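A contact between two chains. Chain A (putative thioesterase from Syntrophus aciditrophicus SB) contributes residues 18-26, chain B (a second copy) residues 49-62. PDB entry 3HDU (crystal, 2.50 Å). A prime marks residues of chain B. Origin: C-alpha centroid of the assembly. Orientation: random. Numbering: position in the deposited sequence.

Chain A, residues 18-26: EIFEEKIPF
Chain B, residues 49-62: RDELIGNAIRRMLY

The contact is apolar packing between two copies of one chain; it buries 448 Å² summed over both sides, and no hydrogen bond crosses it among the atoms modelled. Chain A supplies helix followed by loop; Lys23 N bonds back to Glu18 O at 2.8 Å in a wide pi-type turn, and Ile24 (phi/psi -58/129) then leads into Pro25 (-81/-20). Chain B supplies a loop that runs into a helix starting at Arg58′. Its type II turn spans Leu52′ to Asn55′, with Gly54′ at 120/-14, angles that call for glycine. The loop of chain B runs antiparallel to chain A as far as Ala56′, and the chain then turns back into its helix: CA to CA, Ile19 lies 6.7 Å from Ala56′, Lys23 7.0 Å from Asn55′ and Pro25 7.8 Å from Leu52′.

Ile57′ covers the most surface. It sits at the N-cap position (-116/50), its CB directed toward chain A, with chi1 p and chi2 t. This conformation sets CD1 over one face of the Phe20 ring, 3.8 Å from the centroid and 2° off the normal, a CH-pi contact of nearly ideal geometry. The CA-to-CB bond of Phe20 points sideways relative to chain B (chi1 m, chi2 75°), but the end of the side chain comes nearer, and Phe20 CZ also meets Met60′ SE at 3.7 Å, obliquely. Met60′ is selenomethionine, extended t, t and then m. Ile57′ also packs on Ile19, closest at CG2 to CG2, 3.5 Å. Ile19 (m, t) points toward chain B and reaches with CD1 to Ala56′ CB at 3.8 Å; Ala56′ offers a single methyl here, at the shortest of the three register distances.

Pro25 anchors the other end. Its ring, C-gamma endo, puts CG 3.4 Å from Leu52′ CD2 and 3.5 Å from Asp50′ OD2, the latter proximity rather than a bond. Leu52′ (66/28; m, t) starts sideways and brings its end nearer. Between these ends, Ile24 (m, t) directs CD1 to Leu61′ CD2 at 4.0 Å and to Ile57′ CD1 at 4.3 Å; Leu61′ (m, t) points toward chain A from the first turn of its helix, closed by Leu61′ N to Ile57′ O at 3.1 Å.

Asn55′ (t, chi2 -60°) is the polar residue with the most covered surface. Its OD1 accepts from Ile57′ N at 2.9 Å, bracing the loop just before the helix, while ND2 rests 3.7 Å from Lys23 O without bonding. The rule is economical: one isoleucine methyl sits over an aromatic face, other aliphatic pairs extend the packing, and the polar Asn55′ hydrogen-bonds within its own loop.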

# COMPACT_ATOMS: atom_id res chain seq x y z
N GLU A 18 -21.31 -24.15 14.43
CA GLU A 18 -22.71 -24.06 13.98
C GLU A 18 -22.95 -22.84 13.07
O GLU A 18 -23.59 -22.97 12.02
CB GLU A 18 -23.68 -24.01 15.16
N ILE A 19 -22.40 -21.69 13.46
CA ILE A 19 -22.52 -20.44 12.70
C ILE A 19 -21.81 -20.51 11.33
O ILE A 19 -22.43 -20.19 10.31
CB ILE A 19 -21.98 -19.22 13.54
CG1 ILE A 19 -22.90 -18.96 14.73
CG2 ILE A 19 -21.88 -17.95 12.69
CD1 ILE A 19 -22.38 -17.91 15.69
N PHE A 20 -20.55 -20.94 11.33
CA PHE A 20 -19.75 -21.04 10.10
C PHE A 20 -20.06 -22.23 9.18
O PHE A 20 -20.14 -22.06 7.97
CB PHE A 20 -18.23 -21.01 10.42
CG PHE A 20 -17.70 -19.63 10.74
CD1 PHE A 20 -17.97 -19.03 11.98
CD2 PHE A 20 -16.91 -18.95 9.82
CE1 PHE A 20 -17.47 -17.74 12.28
CE2 PHE A 20 -16.40 -17.66 10.11
CZ PHE A 20 -16.68 -17.06 11.35
N GLU A 21 -20.25 -23.43 9.75
CA GLU A 21 -20.46 -24.66 8.95
C GLU A 21 -21.91 -24.92 8.53
O GLU A 21 -22.21 -24.98 7.33
CB GLU A 21 -19.93 -25.90 9.70
CG GLU A 21 -18.48 -25.78 10.19
CD GLU A 21 -17.96 -27.03 10.90
OE1 GLU A 21 -18.76 -27.91 11.29
OE2 GLU A 21 -16.72 -27.12 11.08
N GLU A 22 -22.80 -25.06 9.51
CA GLU A 22 -24.22 -25.39 9.28
C GLU A 22 -25.13 -24.19 8.94
O GLU A 22 -26.03 -24.33 8.10
CB GLU A 22 -24.79 -26.14 10.49
CG GLU A 22 -24.12 -27.48 10.77
N LYS A 23 -24.89 -23.04 9.58
CA LYS A 23 -25.74 -21.85 9.40
C LYS A 23 -25.66 -21.18 8.02
O LYS A 23 -26.70 -20.76 7.50
CB LYS A 23 -25.46 -20.81 10.49
N ILE A 24 -24.45 -21.09 7.45
CA ILE A 24 -24.22 -20.43 6.13
C ILE A 24 -25.06 -21.07 5.00
O ILE A 24 -25.03 -22.30 4.84
CB ILE A 24 -22.71 -20.44 5.71
CG1 ILE A 24 -21.89 -19.54 6.64
CG2 ILE A 24 -22.52 -19.95 4.26
CD1 ILE A 24 -20.43 -19.45 6.26
N PRO A 25 -25.81 -20.24 4.22
CA PRO A 25 -26.68 -20.79 3.15
C PRO A 25 -25.95 -21.13 1.84
O PRO A 25 -26.49 -21.92 1.04
CB PRO A 25 -27.71 -19.68 2.94
CG PRO A 25 -26.98 -18.43 3.26
CD PRO A 25 -25.87 -18.76 4.23
N PHE A 26 -24.76 -20.56 1.62
CA PHE A 26 -23.91 -20.89 0.46
C PHE A 26 -23.33 -22.33 0.50
O PHE A 26 -22.70 -22.74 -0.49
CB PHE A 26 -22.77 -19.88 0.31
N ARG B 49 -30.60 -12.55 -3.79
CA ARG B 49 -31.80 -13.41 -3.86
C ARG B 49 -32.21 -13.89 -2.45
O ARG B 49 -33.41 -13.99 -2.16
CB ARG B 49 -31.58 -14.61 -4.79
N ASP B 50 -31.21 -14.19 -1.61
CA ASP B 50 -31.40 -14.56 -0.20
C ASP B 50 -30.90 -13.36 0.62
O ASP B 50 -29.74 -12.95 0.47
CB ASP B 50 -30.61 -15.83 0.15
CG ASP B 50 -30.87 -16.35 1.58
OD1 ASP B 50 -31.88 -15.97 2.23
OD2 ASP B 50 -30.06 -17.17 2.06
N GLU B 51 -31.78 -12.81 1.46
CA GLU B 51 -31.44 -11.66 2.31
C GLU B 51 -30.42 -11.96 3.43
O GLU B 51 -29.71 -11.05 3.87
CB GLU B 51 -32.71 -11.07 2.94
N LEU B 52 -30.35 -13.23 3.86
CA LEU B 52 -29.52 -13.71 4.98
C LEU B 52 -29.99 -13.13 6.33
O LEU B 52 -29.20 -13.00 7.27
CB LEU B 52 -28.01 -13.44 4.75
CG LEU B 52 -27.43 -13.73 3.36
CD1 LEU B 52 -25.93 -13.50 3.35
CD2 LEU B 52 -27.74 -15.14 2.92
N ILE B 53 -31.29 -12.82 6.41
CA ILE B 53 -31.91 -12.24 7.61
C ILE B 53 -32.02 -13.31 8.69
O ILE B 53 -32.80 -14.26 8.55
CB ILE B 53 -33.33 -11.69 7.31
N GLY B 54 -31.22 -13.16 9.75
CA GLY B 54 -31.17 -14.10 10.88
C GLY B 54 -29.81 -14.73 11.11
O GLY B 54 -29.58 -15.33 12.17
N ASN B 55 -28.90 -14.61 10.13
CA ASN B 55 -27.55 -15.18 10.22
C ASN B 55 -26.70 -14.32 11.16
O ASN B 55 -26.66 -13.10 11.01
CB ASN B 55 -26.92 -15.28 8.82
CG ASN B 55 -25.66 -16.14 8.79
OD1 ASN B 55 -24.67 -15.86 9.47
ND2 ASN B 55 -25.68 -17.19 7.97
N ALA B 56 -26.01 -14.97 12.10
CA ALA B 56 -25.15 -14.29 13.08
C ALA B 56 -23.92 -13.59 12.50
O ALA B 56 -23.44 -12.64 13.10
CB ALA B 56 -24.71 -15.27 14.18
N ILE B 57 -23.43 -14.04 11.34
CA ILE B 57 -22.25 -13.45 10.67
C ILE B 57 -22.67 -12.86 9.30
O ILE B 57 -22.02 -13.08 8.28
CB ILE B 57 -21.06 -14.45 10.57
CG1 ILE B 57 -21.44 -15.76 9.85
CG2 ILE B 57 -20.55 -14.77 11.97
CD1 ILE B 57 -20.27 -16.68 9.59
N ARG B 58 -23.72 -12.05 9.34
CA ARG B 58 -24.33 -11.45 8.14
C ARG B 58 -23.37 -10.46 7.48
O ARG B 58 -23.03 -10.60 6.29
CB ARG B 58 -25.67 -10.78 8.52
CG ARG B 58 -26.67 -10.67 7.40
CD ARG B 58 -28.04 -10.15 7.91
NE ARG B 58 -27.99 -8.71 8.18
CZ ARG B 58 -28.30 -7.72 7.32
NH1 ARG B 58 -28.19 -6.45 7.72
NH2 ARG B 58 -28.73 -7.96 6.06
N ARG B 59 -22.88 -9.50 8.27
CA ARG B 59 -21.92 -8.45 7.81
C ARG B 59 -20.63 -9.05 7.22
O ARG B 59 -20.07 -8.53 6.25
CB ARG B 59 -21.53 -7.53 8.97
CG ARG B 59 -22.66 -6.76 9.62
CD ARG B 59 -22.13 -5.89 10.74
NE ARG B 59 -23.20 -5.28 11.53
CZ ARG B 59 -23.95 -4.24 11.16
NH1 ARG B 59 -23.80 -3.64 9.98
NH2 ARG B 59 -24.89 -3.79 12.00
N MSE B 60 -20.19 -10.14 7.83
CA MSE B 60 -19.01 -10.91 7.43
C MSE B 60 -19.22 -11.58 6.06
O MSE B 60 -18.32 -11.56 5.22
CB MSE B 60 -18.73 -11.95 8.52
CG MSE B 60 -17.40 -12.61 8.48
SE MSE B 60 -17.18 -13.67 10.07
CE MSE B 60 -17.10 -12.29 11.43
N LEU B 61 -20.40 -12.17 5.84
CA LEU B 61 -20.76 -12.76 4.53
C LEU B 61 -20.85 -11.67 3.44
O LEU B 61 -20.41 -11.90 2.32
CB LEU B 61 -22.08 -13.55 4.60
CG LEU B 61 -22.07 -14.88 5.36
CD1 LEU B 61 -23.49 -15.37 5.63
CD2 LEU B 61 -21.28 -15.93 4.60
N TYR B 62 -21.43 -10.51 3.78
CA TYR B 62 -21.52 -9.37 2.84
C TYR B 62 -20.16 -8.85 2.37
O TYR B 62 -20.04 -8.42 1.22
CB TYR B 62 -22.39 -8.21 3.38
CG TYR B 62 -23.88 -8.44 3.20
CD1 TYR B 62 -24.71 -8.73 4.28
CD2 TYR B 62 -24.45 -8.38 1.92
CE1 TYR B 62 -26.10 -8.94 4.10
CE2 TYR B 62 -25.84 -8.59 1.73
CZ TYR B 62 -26.65 -8.87 2.83
OH TYR B 62 -28.00 -9.09 2.66